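Local coordinates for tetratricopeptide repeat protein (PDB 4R7S) that is of unknown function but, as a tetratricopeptide repeat protein, probably offers a curved helical scaffold for binding other proteins, at residues 22-25 against 26-30; 166-169 against 170-173; 247-250 against 251-254. All coordinates share one frame; numbering follows the deposited sequence.

In the fold
All three contacts are local, between residues a turn apart along a helix or at its end, in an all-helical tetratricopeptide repeat chain, and none touches another. Contact 1 lies on helix 20-33 near the N-terminus, contact 2 at the C-terminal end of helix 159-172, and contact 3 on helix 244-252 close to the end of the chain. Centre to centre, contacts 1 and 2 are 47 Å apart, on opposite sides of the chain's centre; contacts 1 and 3 are 44 Å apart and contacts 2 and 3 are 34 Å apart. The function is unknown, and none of the contacts can be tied to a site. A bound 1,2-ethanediol, probably from the crystallisation liquor, lies about 6 Å from the side chain of S22 in contact 1.

Contact 1: 22-25 against 26-30; sequences SAEE and SLKAA
With chi1 at 171°, E24 CG stands anti to the amide nitrogen, beside the carbonyl carbon, while K28, one turn later, holds CG beside its own N (chi1 -85°); from these starts the two chains run extended, side by side and pointing the same way. This is an i to i+4 ion pair on helix 20-33, within a tetratricopeptide repeat region. K28 NZ meets E24 OE2 at 2.8 Å, approaching on the anti side of the carboxylate and somewhat out of its plane. Other partners of the E24 carboxylate lie further along the chain: K56 and Q51 on OE2, Q54 on OE1. So many donors around a buried carboxylate would probably favour its charged form.

E25 takes a different path. Its bent chain crosses K28 at about a right angle, with OE2 4.0 Å from K28 CD but 5.1 Å from K28 NZ, too far for direct pairing. A water spans the gap, donating to E25 OE2 at 3.0 Å and accepting from K28 NZ at 2.8 Å. A methionine in place of K28 would probably leave E24 OE2 without one of its two cationic mates and the water without the NZ that donates to it here.

Around the pair, E24 and L27 both touch helix 40-52 (E24 on L47; L27 on L43, N46 and I50), while S26 rests on F14 of helix 2-16. The S26 hydroxyl is tied back to its own helix: S22 O accepts from S26 N at 3.0 Å and also from S26 OG at 3.2 Å, the hydroxyl oxygen standing 42° out of the carbonyl plane.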
ATOM      1  N   SER A  22     -19.664  16.142  -5.653  1.00 41.86           N
ATOM      2  CA  SER A  22     -21.058  15.996  -6.030  1.00 41.20           C
ATOM      3  C   SER A  22     -21.518  14.537  -5.881  1.00 43.07           C
ATOM      4  O   SER A  22     -22.617  14.314  -5.377  1.00 44.37           O
ATOM      5  CB  SER A  22     -21.276  16.486  -7.452  1.00 44.25           C
ATOM      6  OG  SER A  22     -20.928  17.850  -7.595  1.00 48.65           O
ATOM      7  N   ALA A  23     -20.683  13.557  -6.262  1.00 36.76           N
ATOM      8  CA  ALA A  23     -21.037  12.141  -6.106  1.00 37.66           C
ATOM      9  C   ALA A  23     -21.367  11.816  -4.633  1.00 43.06           C
ATOM     10  O   ALA A  23     -22.417  11.224  -4.374  1.00 41.91           O
ATOM     11  CB  ALA A  23     -19.917  11.247  -6.618  1.00 38.15           C
ATOM     12  N   GLU A  24     -20.534  12.323  -3.679  1.00 41.11           N
ATOM     13  CA  GLU A  24     -20.712  12.219  -2.223  1.00 40.84           C
ATOM     14  C   GLU A  24     -22.073  12.761  -1.775  1.00 46.01           C
ATOM     15  O   GLU A  24     -22.775  12.094  -0.999  1.00 45.85           O
ATOM     16  CB  GLU A  24     -19.593  12.988  -1.502  1.00 41.92           C
ATOM     17  CG  GLU A  24     -19.797  13.115  -0.003  1.00 46.25           C
ATOM     18  CD  GLU A  24     -18.534  13.333   0.796  1.00 63.97           C
ATOM     19  OE1 GLU A  24     -17.454  13.427   0.168  1.00 44.80           O
ATOM     20  OE2 GLU A  24     -18.619  13.398   2.047  1.00 54.59           O
ATOM     21  N   GLU A  25     -22.434  13.969  -2.250  1.00 44.10           N
ATOM     22  CA  GLU A  25     -23.697  14.625  -1.906  1.00 45.33           C
ATOM     23  C   GLU A  25     -24.908  13.856  -2.427  1.00 49.25           C
ATOM     24  O   GLU A  25     -25.886  13.708  -1.689  1.00 49.37           O
ATOM     25  CB  GLU A  25     -23.740  16.078  -2.416  1.00 47.66           C
ATOM     26  CG  GLU A  25     -23.851  17.105  -1.296  1.00 60.76           C
ATOM     27  CD  GLU A  25     -24.905  16.821  -0.235  1.00 84.48           C
ATOM     28  OE1 GLU A  25     -26.110  16.790  -0.579  1.00 70.90           O
ATOM     29  OE2 GLU A  25     -24.518  16.616   0.939  1.00 77.50           O
ATOM     30  N   SER A  26     -24.837  13.335  -3.675  1.00 44.72           N
ATOM     31  CA  SER A  26     -25.926  12.533  -4.258  1.00 43.41           C
ATOM     32  C   SER A  26     -26.195  11.288  -3.398  1.00 43.48           C
ATOM     33  O   SER A  26     -27.358  11.003  -3.095  1.00 42.91           O
ATOM     34  CB  SER A  26     -25.601  12.131  -5.694  1.00 45.97           C
ATOM     35  OG  SER A  26     -25.460  13.296  -6.487  1.00 54.98           O
ATOM     36  N   LEU A  27     -25.117  10.617  -2.935  1.00 37.51           N
ATOM     37  CA  LEU A  27     -25.217   9.432  -2.070  1.00 37.39           C
ATOM     38  C   LEU A  27     -25.857   9.776  -0.722  1.00 41.81           C
ATOM     39  O   LEU A  27     -26.804   9.100  -0.302  1.00 40.82           O
ATOM     40  CB  LEU A  27     -23.854   8.751  -1.874  1.00 36.61           C
ATOM     41  CG  LEU A  27     -23.378   7.924  -3.092  1.00 40.55           C
ATOM     42  CD1 LEU A  27     -22.023   7.351  -2.870  1.00 40.21           C
ATOM     43  CD2 LEU A  27     -24.316   6.805  -3.412  1.00 39.32           C
ATOM     44  N   LYS A  28     -25.384  10.870  -0.088  1.00 39.48           N
ATOM     45  CA  LYS A  28     -25.910  11.377   1.175  1.00 39.15           C
ATOM     46  C   LYS A  28     -27.365  11.747   1.030  1.00 45.73           C
ATOM     47  O   LYS A  28     -28.170  11.406   1.910  1.00 47.51           O
ATOM     48  CB  LYS A  28     -25.104  12.576   1.650  1.00 40.05           C
ATOM     49  CG  LYS A  28     -23.869  12.174   2.434  1.00 51.32           C
ATOM     50  CD  LYS A  28     -23.084  13.403   2.900  1.00 55.96           C
ATOM     51  CE  LYS A  28     -21.732  13.028   3.434  1.00 51.46           C
ATOM     52  NZ  LYS A  28     -20.849  14.207   3.544  1.00 60.68           N
ATOM     53  N   ALA A  29     -27.722  12.385  -0.108  1.00 41.57           N
ATOM     54  CA  ALA A  29     -29.096  12.792  -0.385  1.00 41.23           C
ATOM     55  C   ALA A  29     -29.996  11.567  -0.582  1.00 45.79           C
ATOM     56  O   ALA A  29     -31.114  11.520  -0.042  1.00 47.30           O
ATOM     57  CB  ALA A  29     -29.135  13.693  -1.606  1.00 41.84           C
ATOM     58  N   ALA A  30     -29.511  10.567  -1.333  1.00 41.09           N
ATOM     59  CA  ALA A  30     -30.267   9.344  -1.551  1.00 41.20           C
ATOM     60  C   ALA A  30     -30.619   8.711  -0.206  1.00 45.91           C
ATOM     61  O   ALA A  30     -31.796   8.440   0.043  1.00 46.47           O
ATOM     62  CB  ALA A  30     -29.481   8.374  -2.417  1.00 41.35           C
TER
HETATM   63  O   HOH W   1     -21.589  16.025   1.516  1.00 55.11           O

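Contact 2: 166-169 against 170-173; sequences FNYL and ISEM
E172 lays its CG methylene over one face of the Y168 ring, 4.0 Å from the centroid and 24° off the ring normal, a CH-pi contact displaced toward the rim. The closest ring atoms are CE1 and CZ, each 3.7 Å from E172 CG. Beyond CG the glutamate chain bends, and its carboxylate plane lies within 13° of the ring plane, so that the acid spreads almost parallel to the aromatic surface; E172 CD is 4.0 Å from Y168 OH. E172 CG also lies 3.4 Å from Y168 O, and that carbonyl accepts two bonds. S171 OG reaches Y168 O at 2.9 Å, and E172 N donates to the same oxygen at 3.1 Å.

The tyrosine ring can lean toward the later turn because CG stands anti to the backbone N (chi1 170°). In the next shell, i to i+4 backbone bonds fix the turn, the last joining M173 N to L169 O at 2.9 Å. M173, a selenomethionine, is the first residue to depart from helical backbone angles, placing the whole contact at the C-terminal end of helix 159-172.

Further out, other sides of this turn join it to the helical stack of the repeat protein. F166 and L169 touch L147 of helix 143-156, and I170 packs on L179, Y180 and R183 of helix 178-189. R183 also donates to N167 OD1.

Y168 touches a crystal neighbour, so the lattice may share in setting its ring. No salt bridge or hydrogen bond links the Y168 and E172 side chains; their surface contact probably rests on dispersion between methylene and ring, and since E172 is exposed, its charge is probably met by solvent.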
ATOM      1  N   PHE A 166      15.204 -11.972  -5.480  1.00 33.31           N
ATOM      2  CA  PHE A 166      15.261 -10.782  -6.327  1.00 32.63           C
ATOM      3  C   PHE A 166      16.012 -11.077  -7.597  1.00 38.92           C
ATOM      4  O   PHE A 166      15.619 -10.573  -8.635  1.00 40.32           O
ATOM      5  CB  PHE A 166      15.923  -9.591  -5.609  1.00 33.20           C
ATOM      6  CG  PHE A 166      15.009  -8.818  -4.704  1.00 33.99           C
ATOM      7  CD1 PHE A 166      13.966  -8.057  -5.226  1.00 37.90           C
ATOM      8  CD2 PHE A 166      15.205  -8.816  -3.334  1.00 35.14           C
ATOM      9  CE1 PHE A 166      13.114  -7.331  -4.381  1.00 37.87           C
ATOM     10  CE2 PHE A 166      14.367  -8.078  -2.493  1.00 37.87           C
ATOM     11  CZ  PHE A 166      13.318  -7.352  -3.019  1.00 35.39           C
ATOM     12  N   ASN A 167      17.084 -11.875  -7.539  1.00 36.28           N
ATOM     13  CA  ASN A 167      17.818 -12.177  -8.768  1.00 38.18           C
ATOM     14  C   ASN A 167      16.937 -13.002  -9.720  1.00 45.32           C
ATOM     15  O   ASN A 167      16.922 -12.738 -10.932  1.00 46.57           O
ATOM     16  CB  ASN A 167      19.160 -12.883  -8.493  1.00 34.30           C
ATOM     17  CG  ASN A 167      20.192 -11.998  -7.832  1.00 43.71           C
ATOM     18  OD1 ASN A 167      20.162 -10.758  -7.920  1.00 39.42           O
ATOM     19  ND2 ASN A 167      21.151 -12.628  -7.152  1.00 30.54           N
ATOM     20  N   TYR A 168      16.168 -13.949  -9.158  1.00 40.82           N
ATOM     21  CA  TYR A 168      15.285 -14.790  -9.948  1.00 40.07           C
ATOM     22  C   TYR A 168      14.194 -13.947 -10.628  1.00 43.76           C
ATOM     23  O   TYR A 168      13.999 -14.091 -11.834  1.00 43.24           O
ATOM     24  CB  TYR A 168      14.673 -15.926  -9.096  1.00 40.55           C
ATOM     25  CG  TYR A 168      13.572 -16.674  -9.821  1.00 42.75           C
ATOM     26  CD1 TYR A 168      13.845 -17.414 -10.974  1.00 44.48           C
ATOM     27  CD2 TYR A 168      12.243 -16.580  -9.404  1.00 44.16           C
ATOM     28  CE1 TYR A 168      12.833 -18.077 -11.667  1.00 45.54           C
ATOM     29  CE2 TYR A 168      11.226 -17.276 -10.066  1.00 45.92           C
ATOM     30  CZ  TYR A 168      11.526 -18.014 -11.205  1.00 55.91           C
ATOM     31  OH  TYR A 168      10.538 -18.691 -11.882  1.00 58.11           O
ATOM     32  N   LEU A 169      13.497 -13.082  -9.858  1.00 39.96           N
ATOM     33  CA  LEU A 169      12.409 -12.234 -10.344  1.00 39.08           C
ATOM     34  C   LEU A 169      12.875 -11.295 -11.444  1.00 43.51           C
ATOM     35  O   LEU A 169      12.154 -11.106 -12.426  1.00 43.12           O
ATOM     36  CB  LEU A 169      11.776 -11.422  -9.202  1.00 38.79           C
ATOM     37  CG  LEU A 169      11.015 -12.206  -8.126  1.00 44.46           C
ATOM     38  CD1 LEU A 169      10.482 -11.262  -7.006  1.00 44.46           C
ATOM     39  CD2 LEU A 169       9.876 -13.020  -8.722  1.00 47.31           C
ATOM     40  N   ILE A 170      14.066 -10.698 -11.274  1.00 40.50           N
ATOM     41  CA  ILE A 170      14.688  -9.756 -12.212  1.00 40.25           C
ATOM     42  C   ILE A 170      15.114 -10.519 -13.477  1.00 46.49           C
ATOM     43  O   ILE A 170      14.947  -9.987 -14.563  1.00 46.80           O
ATOM     44  CB  ILE A 170      15.863  -8.973 -11.530  1.00 42.14           C
ATOM     45  CG1 ILE A 170      15.290  -7.947 -10.503  1.00 40.67           C
ATOM     46  CG2 ILE A 170      16.813  -8.302 -12.555  1.00 41.93           C
ATOM     47  CD1 ILE A 170      16.276  -7.019  -9.796  1.00 38.53           C
ATOM     48  N   SER A 171      15.598 -11.766 -13.354  1.00 44.54           N
ATOM     49  CA  SER A 171      15.936 -12.592 -14.531  1.00 44.98           C
ATOM     50  C   SER A 171      14.673 -12.899 -15.362  1.00 49.65           C
ATOM     51  O   SER A 171      14.744 -12.948 -16.591  1.00 51.25           O
ATOM     52  CB  SER A 171      16.617 -13.893 -14.113  1.00 48.37           C
ATOM     53  OG  SER A 171      15.699 -14.968 -13.965  1.00 61.50           O
ATOM     54  N   GLU A 172      13.524 -13.085 -14.678  1.00 44.24           N
ATOM     55  CA  GLU A 172      12.227 -13.377 -15.266  1.00 43.91           C
ATOM     56  C   GLU A 172      11.621 -12.147 -15.949  1.00 51.22           C
ATOM     57  O   GLU A 172      11.152 -12.255 -17.083  1.00 52.40           O
ATOM     58  CB  GLU A 172      11.277 -13.927 -14.198  1.00 44.90           C
ATOM     59  CG  GLU A 172      11.557 -15.381 -13.839  1.00 54.51           C
ATOM     60  CD  GLU A 172      11.435 -16.367 -14.988  1.00 69.83           C
ATOM     61  OE1 GLU A 172      10.291 -16.633 -15.425  1.00 60.31           O
ATOM     62  OE2 GLU A 172      12.487 -16.840 -15.477  1.00 62.53           O
HETATM   63  N   MSE A 173      11.644 -10.983 -15.271  1.00 48.36           N
HETATM   64  CA  MSE A 173      11.148  -9.700 -15.774  1.00 47.79           C
HETATM   65  C   MSE A 173      12.300  -8.680 -15.722  1.00 51.81           C
HETATM   66  O   MSE A 173      12.318  -7.815 -14.838  1.00 51.61           O
HETATM   67  CB  MSE A 173       9.918  -9.236 -14.971  1.00 50.25           C
HETATM   68  CG  MSE A 173       8.699 -10.129 -15.159  1.00 58.84           C
HETATM   69 SE   MSE A 173       8.171 -10.374 -17.049  0.75 67.88          SE
HETATM   70  CE  MSE A 173       7.401  -8.578 -17.322  1.00 64.81           C
TER

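Contact 3: 247-250 against 251-254; sequences IKEL and LKLT
The carboxylate of E249 takes K252 NZ at OE1, 2.8 Å away, on the syn side and 25° out of its plane; OE2 lies farther from that nitrogen. This i to i+3 salt bridge sits on the surface of helix 244-252, the last helix of the tetratricopeptide repeat chain. A second flat group, the L250 carbonyl, receives L253 N from above its plane at 3.0 Å, well off any lone-pair direction.

The ion pair depends on two bent chains that run side by side. E249 has CG beside its backbone N and turns at chi2 (-59°), bringing OE1 to the lysine; K252 bends at chi3 (56°), which turns CE and NZ toward the carboxylate, while K252 CD lies 3.6 Å from E249 OE1. K248 brings a second positive charge close: its NZ is 4.2 Å from K252 CD and 5.0 Å from K252 NZ, with the two chains passing at a slant. Both lysines touch crystal neighbours, so their outer torsions may partly reflect the lattice.

Toward the protein, the helix rests on the two that precede it. I247 touches V215 of helix 211-223 and E238 of helix 227-238; L250 touches V215 and K219 on the former and F234 on the latter. T254 also meets A231 and F234 of helix 227-238.

Backbone pairing changes along the segment. L251 N and K252 N make i to i+4 bonds, to I247 O and K248 O, whereas L253 N and T254 N each reach back only three residues, as in a 3-10 turn, with T254 N 3.0 Å from L251 O.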
ATOM      1  N   ILE A 247      11.991  12.840   6.600  1.00 47.87           N
ATOM      2  CA  ILE A 247      12.754  13.616   5.628  1.00 48.27           C
ATOM      3  C   ILE A 247      13.413  14.811   6.329  1.00 51.74           C
ATOM      4  O   ILE A 247      14.539  15.167   5.971  1.00 51.70           O
ATOM      5  CB  ILE A 247      11.927  14.013   4.369  1.00 52.33           C
ATOM      6  CG1 ILE A 247      12.813  14.118   3.116  1.00 53.07           C
ATOM      7  CG2 ILE A 247      11.127  15.278   4.568  1.00 54.93           C
ATOM      8  CD1 ILE A 247      13.132  12.823   2.462  1.00 57.92           C
ATOM      9  N   LYS A 248      12.753  15.357   7.385  1.00 48.69           N
ATOM     10  CA  LYS A 248      13.271  16.464   8.208  1.00 48.74           C
ATOM     11  C   LYS A 248      14.569  16.024   8.946  1.00 50.69           C
ATOM     12  O   LYS A 248      15.555  16.761   8.928  1.00 50.91           O
ATOM     13  CB  LYS A 248      12.194  16.951   9.218  1.00 51.14           C
ATOM     14  CG  LYS A 248      12.545  18.252   9.947  1.00 63.79           C
ATOM     15  CD  LYS A 248      11.719  18.490  11.213  1.00 73.41           C
ATOM     16  CE  LYS A 248      12.574  18.649  12.452  1.00 85.64           C
ATOM     17  NZ  LYS A 248      13.434  19.865  12.399  1.00 98.25           N
ATOM     18  N   GLU A 249      14.554  14.819   9.570  1.00 45.34           N
ATOM     19  CA  GLU A 249      15.685  14.241  10.313  1.00 44.82           C
ATOM     20  C   GLU A 249      16.875  13.898   9.404  1.00 47.83           C
ATOM     21  O   GLU A 249      18.020  14.053   9.842  1.00 47.29           O
ATOM     22  CB  GLU A 249      15.268  12.975  11.098  1.00 45.61           C
ATOM     23  CG  GLU A 249      14.151  13.171  12.120  1.00 57.13           C
ATOM     24  CD  GLU A 249      14.333  14.158  13.263  1.00 80.61           C
ATOM     25  OE1 GLU A 249      15.487  14.450  13.663  1.00 54.80           O
ATOM     26  OE2 GLU A 249      13.292  14.593  13.807  1.00 83.86           O
ATOM     27  N   LEU A 250      16.603  13.397   8.165  1.00 42.95           N
ATOM     28  CA  LEU A 250      17.641  13.043   7.190  1.00 42.35           C
ATOM     29  C   LEU A 250      18.365  14.292   6.736  1.00 45.31           C
ATOM     30  O   LEU A 250      19.592  14.316   6.710  1.00 44.91           O
ATOM     31  CB  LEU A 250      17.035  12.315   5.965  1.00 41.95           C
ATOM     32  CG  LEU A 250      16.450  10.927   6.180  1.00 45.40           C
ATOM     33  CD1 LEU A 250      15.712  10.467   4.942  1.00 44.17           C
ATOM     34  CD2 LEU A 250      17.520   9.924   6.609  1.00 46.61           C
ATOM     35  N   LEU A 251      17.594  15.350   6.429  1.00 43.17           N
ATOM     36  CA  LEU A 251      18.115  16.654   6.034  1.00 43.70           C
ATOM     37  C   LEU A 251      19.041  17.239   7.089  1.00 47.59           C
ATOM     38  O   LEU A 251      20.081  17.772   6.703  1.00 46.39           O
ATOM     39  CB  LEU A 251      16.982  17.631   5.696  1.00 43.91           C
ATOM     40  CG  LEU A 251      16.447  17.441   4.274  1.00 48.45           C
ATOM     41  CD1 LEU A 251      15.063  18.033   4.116  1.00 48.45           C
ATOM     42  CD2 LEU A 251      17.438  17.977   3.223  1.00 51.60           C
ATOM     43  N   LYS A 252      18.715  17.092   8.411  1.00 45.50           N
ATOM     44  CA  LYS A 252      19.589  17.563   9.516  1.00 45.80           C
ATOM     45  C   LYS A 252      20.987  16.903   9.465  1.00 50.09           C
ATOM     46  O   LYS A 252      21.969  17.526   9.882  1.00 50.85           O
ATOM     47  CB  LYS A 252      18.970  17.279  10.896  1.00 47.13           C
ATOM     48  CG  LYS A 252      17.773  18.139  11.264  1.00 51.03           C
ATOM     49  CD  LYS A 252      16.873  17.494  12.351  1.00 51.00           C
ATOM     50  CE  LYS A 252      17.588  17.135  13.648  1.00 52.29           C
ATOM     51  NZ  LYS A 252      16.632  16.749  14.730  1.00 59.48           N
ATOM     52  N   LEU A 253      21.074  15.647   8.962  1.00 45.35           N
ATOM     53  CA  LEU A 253      22.346  14.920   8.901  1.00 45.27           C
ATOM     54  C   LEU A 253      23.267  15.451   7.769  1.00 53.30           C
ATOM     55  O   LEU A 253      24.471  15.157   7.770  1.00 52.27           O
ATOM     56  CB  LEU A 253      22.130  13.392   8.774  1.00 44.02           C
ATOM     57  CG  LEU A 253      21.153  12.717   9.766  1.00 47.28           C
ATOM     58  CD1 LEU A 253      21.138  11.248   9.573  1.00 46.21           C
ATOM     59  CD2 LEU A 253      21.471  13.037  11.236  1.00 49.26           C
ATOM     60  N   THR A 254      22.715  16.277   6.853  1.00 53.51           N
ATOM     61  CA  THR A 254      23.463  16.901   5.748  1.00 54.83           C
ATOM     62  C   THR A 254      23.955  18.322   6.092  1.00 64.82           C
ATOM     63  O   THR A 254      24.727  18.883   5.313  1.00 64.69           O
ATOM     64  CB  THR A 254      22.586  16.986   4.479  1.00 54.91           C
ATOM     65  OG1 THR A 254      21.570  17.963   4.675  1.00 46.51           O
ATOM     66  CG2 THR A 254      21.974  15.648   4.069  1.00 52.09           C
TER